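Local coordinates for protein ADP-ribosylating toxin CARDS (Mycoplasma pneumoniae, PDB 4TLV) that transfers ADP-ribose from NAD(+) to multiple target proteins in vitro and, as the main virulence factor of its bacterium, causes vacuolization of mammalian cells, at residues Thr52-Trp66 with Asp219-Pro233. Residues are numbered along the deposited sequence; the frame is centred on the assembly and turned at random.
Sequences TSETPTAAIRFFGSW and DVSEGTSASLSFACP
Arg61 meets Val220 O, just ahead of the type I' turn Ser221-Thr224, end-on with both terminal nitrogens, NH1 at 2.9 Å and an N-H...O angle of 151°. That oxygen lies close to the guanidinium plane, and both nitrogens reach it from the same face of its carbonyl. A weak bond from NH2 to Ser221 O extends this edge, while Thr224 CG2 lies over one face, toward the rim. The bend at chi2 (53°), between anti torsions at chi1 and chi3, brings the guanidinium to Val220 O. The turn closes a hairpin of strands 214-219 and 225-226 in the inferred NAD(+)-binding pocket region, here packed against the mono-ADP-ribosyltransferase domain.

Beyond Arg61, Ser221 OG accepts from Trp66 N at 2.8 Å, nearly straight at 171°, and is also bonded to Glu252. Its CB makes a CH-pi contact with the five-membered ring of Trp66, 3.8 Å from the centroid and close to the ring normal. The Glu222 carboxylate crosses the far end of the indole, Glu222 CD lying 3.2 Å from Trp66 CZ2, and OE1 bonds to Thr433 of the D2 domain.

The apolar half centres on Phe62. Val220 CG1 and Ala226 touch its CB, Ala231 CA and Pro233 CG approach the ring obliquely, and Phe63 CB covers the face opposite helix 228-231. Phe230 extends toward strand 49-53 and helix 56-60, its edge at Ser53 CB and Ala59 CA.

In the second shell, Asp219 OD1 takes Ser221 N in an Asx turn and also bonds Ser268, while a disulfide links Cys232, just after helix 228-231, to Cys249. At that helix, Phe230 O sits over the centre of the Phe62 ring, 3.3 Å from Phe62 CZ.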
# COMPACT_ATOMS: atom_id res chain seq x y z
N THR A 52 -8.16 -12.22 -2.06
CA THR A 52 -6.83 -12.66 -1.68
C THR A 52 -5.97 -11.41 -1.63
O THR A 52 -6.38 -10.33 -2.05
CB THR A 52 -6.20 -13.61 -2.73
OG1 THR A 52 -5.90 -12.87 -3.92
CG2 THR A 52 -7.12 -14.80 -3.07
N SER A 53 -4.76 -11.55 -1.12
CA SER A 53 -3.86 -10.41 -0.97
C SER A 53 -2.51 -10.71 -1.64
O SER A 53 -2.08 -11.85 -1.71
CB SER A 53 -3.68 -10.08 0.51
OG SER A 53 -2.72 -9.05 0.67
N GLU A 54 -1.85 -9.67 -2.15
CA GLU A 54 -0.56 -9.85 -2.79
C GLU A 54 0.54 -10.27 -1.80
O GLU A 54 1.54 -10.83 -2.20
CB GLU A 54 -0.16 -8.57 -3.53
CG GLU A 54 0.81 -8.79 -4.69
CD GLU A 54 1.05 -7.50 -5.47
OE1 GLU A 54 0.11 -6.99 -6.12
OE2 GLU A 54 2.19 -6.99 -5.44
N THR A 55 0.35 -10.01 -0.51
CA THR A 55 1.37 -10.39 0.49
C THR A 55 0.75 -11.08 1.70
O THR A 55 -0.40 -10.80 2.05
CB THR A 55 2.15 -9.16 1.05
OG1 THR A 55 1.28 -8.33 1.84
CG2 THR A 55 2.79 -8.32 -0.07
N PRO A 56 1.52 -11.95 2.38
CA PRO A 56 1.02 -12.59 3.60
C PRO A 56 0.71 -11.56 4.69
O PRO A 56 -0.26 -11.70 5.43
CB PRO A 56 2.20 -13.48 4.04
CG PRO A 56 2.97 -13.73 2.81
CD PRO A 56 2.84 -12.47 1.97
N THR A 57 1.52 -10.52 4.78
CA THR A 57 1.31 -9.52 5.81
C THR A 57 -0.03 -8.81 5.67
O THR A 57 -0.73 -8.57 6.66
CB THR A 57 2.46 -8.50 5.83
OG1 THR A 57 3.69 -9.18 6.08
CG2 THR A 57 2.23 -7.46 6.93
N ALA A 58 -0.40 -8.45 4.44
CA ALA A 58 -1.69 -7.82 4.20
C ALA A 58 -2.84 -8.81 4.36
O ALA A 58 -3.90 -8.44 4.87
CB ALA A 58 -1.71 -7.14 2.81
N ALA A 59 -2.65 -10.06 3.94
CA ALA A 59 -3.70 -11.06 4.10
C ALA A 59 -4.04 -11.29 5.58
O ALA A 59 -5.17 -11.64 5.91
CB ALA A 59 -3.30 -12.40 3.45
N ILE A 60 -3.05 -11.13 6.46
CA ILE A 60 -3.25 -11.53 7.85
C ILE A 60 -3.56 -10.36 8.79
O ILE A 60 -3.91 -10.56 9.96
CB ILE A 60 -2.06 -12.38 8.40
CG1 ILE A 60 -2.46 -13.06 9.72
CG2 ILE A 60 -0.85 -11.51 8.65
CD1 ILE A 60 -1.49 -14.18 10.14
N ARG A 61 -3.47 -9.13 8.28
CA ARG A 61 -3.70 -7.95 9.13
C ARG A 61 -5.02 -8.00 9.92
O ARG A 61 -5.04 -7.70 11.13
CB ARG A 61 -3.58 -6.65 8.33
CG ARG A 61 -3.86 -5.35 9.13
CD ARG A 61 -3.03 -5.24 10.41
NE ARG A 61 -3.44 -4.05 11.16
CZ ARG A 61 -4.50 -4.00 11.96
NH1 ARG A 61 -5.25 -5.08 12.14
NH2 ARG A 61 -4.82 -2.86 12.60
N PHE A 62 -6.12 -8.36 9.26
CA PHE A 62 -7.43 -8.33 9.95
C PHE A 62 -7.39 -9.27 11.15
O PHE A 62 -8.06 -9.05 12.15
CB PHE A 62 -8.59 -8.75 9.02
CG PHE A 62 -8.68 -10.25 8.81
CD1 PHE A 62 -7.89 -10.87 7.84
CD2 PHE A 62 -9.51 -11.03 9.59
CE1 PHE A 62 -7.94 -12.25 7.64
CE2 PHE A 62 -9.57 -12.43 9.40
CZ PHE A 62 -8.79 -13.03 8.42
N PHE A 63 -6.59 -10.32 11.02
CA PHE A 63 -6.54 -11.38 12.01
C PHE A 63 -5.85 -10.93 13.31
O PHE A 63 -5.98 -11.58 14.35
CB PHE A 63 -5.85 -12.61 11.38
CG PHE A 63 -6.08 -13.89 12.13
CD1 PHE A 63 -7.34 -14.45 12.21
CD2 PHE A 63 -5.02 -14.56 12.73
CE1 PHE A 63 -7.55 -15.64 12.89
CE2 PHE A 63 -5.22 -15.74 13.40
CZ PHE A 63 -6.49 -16.28 13.48
N GLY A 64 -5.14 -9.80 13.25
CA GLY A 64 -4.57 -9.20 14.44
C GLY A 64 -5.45 -8.19 15.17
O GLY A 64 -4.94 -7.38 15.96
N SER A 65 -6.76 -8.19 14.90
CA SER A 65 -7.68 -7.29 15.60
C SER A 65 -7.58 -7.47 17.11
O SER A 65 -7.44 -8.60 17.59
CB SER A 65 -9.13 -7.59 15.21
OG SER A 65 -9.38 -7.25 13.86
N TRP A 66 -7.68 -6.37 17.86
CA TRP A 66 -7.46 -6.41 19.29
C TRP A 66 -8.70 -6.90 20.04
O TRP A 66 -9.82 -6.72 19.58
CB TRP A 66 -7.06 -5.03 19.80
CG TRP A 66 -5.77 -4.49 19.25
CD1 TRP A 66 -4.93 -5.08 18.33
CD2 TRP A 66 -5.17 -3.24 19.59
NE1 TRP A 66 -3.85 -4.26 18.09
CE2 TRP A 66 -3.98 -3.13 18.85
CE3 TRP A 66 -5.54 -2.20 20.45
CZ2 TRP A 66 -3.14 -2.01 18.95
CZ3 TRP A 66 -4.71 -1.09 20.55
CH2 TRP A 66 -3.53 -1.01 19.80
N ASP A 219 -14.05 -2.95 11.63
CA ASP A 219 -13.04 -2.20 12.39
C ASP A 219 -12.01 -3.21 12.92
O ASP A 219 -12.34 -4.03 13.78
CB ASP A 219 -13.71 -1.47 13.55
CG ASP A 219 -12.75 -0.65 14.37
OD1 ASP A 219 -11.53 -0.89 14.30
OD2 ASP A 219 -13.24 0.25 15.10
N VAL A 220 -10.78 -3.15 12.42
CA VAL A 220 -9.77 -4.13 12.84
C VAL A 220 -8.64 -3.53 13.69
O VAL A 220 -7.51 -4.02 13.67
CB VAL A 220 -9.22 -4.96 11.65
CG1 VAL A 220 -10.32 -5.87 11.10
CG2 VAL A 220 -8.63 -4.04 10.55
N SER A 221 -8.99 -2.47 14.42
CA SER A 221 -8.15 -1.83 15.44
C SER A 221 -7.25 -0.74 14.88
O SER A 221 -6.90 -0.74 13.70
CB SER A 221 -7.31 -2.84 16.23
OG SER A 221 -8.10 -3.90 16.72
N GLU A 222 -6.91 0.21 15.75
CA GLU A 222 -6.04 1.32 15.42
C GLU A 222 -6.51 2.10 14.20
O GLU A 222 -5.71 2.59 13.41
CB GLU A 222 -4.60 0.84 15.25
CG GLU A 222 -4.00 0.47 16.59
CD GLU A 222 -2.59 -0.05 16.45
OE1 GLU A 222 -2.39 -1.04 15.72
OE2 GLU A 222 -1.70 0.56 17.08
N GLY A 223 -7.83 2.22 14.08
CA GLY A 223 -8.41 3.05 13.03
C GLY A 223 -8.53 2.35 11.69
O GLY A 223 -9.02 2.95 10.72
N THR A 224 -8.10 1.11 11.63
CA THR A 224 -7.98 0.39 10.36
C THR A 224 -9.31 -0.20 9.92
O THR A 224 -10.02 -0.80 10.72
CB THR A 224 -6.91 -0.74 10.49
OG1 THR A 224 -5.68 -0.15 10.90
CG2 THR A 224 -6.70 -1.46 9.17
N SER A 225 -9.66 0.00 8.65
CA SER A 225 -10.86 -0.58 8.05
C SER A 225 -10.50 -1.84 7.27
O SER A 225 -9.46 -1.87 6.61
CB SER A 225 -11.49 0.41 7.05
OG SER A 225 -11.66 1.69 7.63
N ALA A 226 -11.35 -2.86 7.34
CA ALA A 226 -11.19 -4.07 6.52
C ALA A 226 -12.50 -4.33 5.80
O ALA A 226 -13.57 -4.05 6.34
CB ALA A 226 -10.81 -5.29 7.40
N SER A 227 -12.45 -4.85 4.58
CA SER A 227 -13.72 -5.30 4.00
C SER A 227 -14.13 -6.60 4.66
O SER A 227 -13.29 -7.35 5.18
CB SER A 227 -13.63 -5.48 2.48
OG SER A 227 -12.55 -6.30 2.15
N LEU A 228 -15.42 -6.88 4.64
CA LEU A 228 -15.91 -8.11 5.22
C LEU A 228 -15.41 -9.36 4.47
O LEU A 228 -15.34 -10.45 5.04
CB LEU A 228 -17.44 -8.09 5.31
CG LEU A 228 -18.01 -7.27 6.48
CD1 LEU A 228 -17.58 -5.80 6.47
CD2 LEU A 228 -19.54 -7.40 6.50
N SER A 229 -15.03 -9.22 3.20
CA SER A 229 -14.57 -10.35 2.46
C SER A 229 -13.17 -10.84 3.14
O SER A 229 -12.85 -12.02 3.10
CB SER A 229 -14.37 -10.09 0.96
OG SER A 229 -13.46 -9.03 0.76
N PHE A 230 -12.42 -9.90 3.72
CA PHE A 230 -11.22 -10.24 4.47
C PHE A 230 -11.55 -10.68 5.91
O PHE A 230 -11.08 -11.73 6.38
CB PHE A 230 -10.24 -9.05 4.51
CG PHE A 230 -9.38 -8.92 3.27
CD1 PHE A 230 -9.94 -8.51 2.06
CD2 PHE A 230 -8.03 -9.20 3.31
CE1 PHE A 230 -9.16 -8.41 0.90
CE2 PHE A 230 -7.24 -9.09 2.15
CZ PHE A 230 -7.81 -8.71 0.94
N ALA A 231 -12.35 -9.88 6.61
CA ALA A 231 -12.59 -10.10 8.05
C ALA A 231 -13.56 -11.25 8.38
O ALA A 231 -13.57 -11.75 9.51
CB ALA A 231 -13.07 -8.83 8.70
N CYS A 232 -14.39 -11.64 7.40
CA CYS A 232 -15.35 -12.72 7.60
C CYS A 232 -15.15 -13.78 6.52
O CYS A 232 -16.04 -13.99 5.70
CB CYS A 232 -16.79 -12.19 7.51
SG CYS A 232 -17.10 -10.58 8.24
N PRO A 233 -13.99 -14.45 6.53
CA PRO A 233 -13.59 -15.31 5.40
C PRO A 233 -14.50 -16.52 5.25
O PRO A 233 -14.50 -17.13 4.19
CB PRO A 233 -12.18 -15.79 5.77
CG PRO A 233 -11.96 -15.39 7.20
CD PRO A 233 -12.98 -14.38 7.60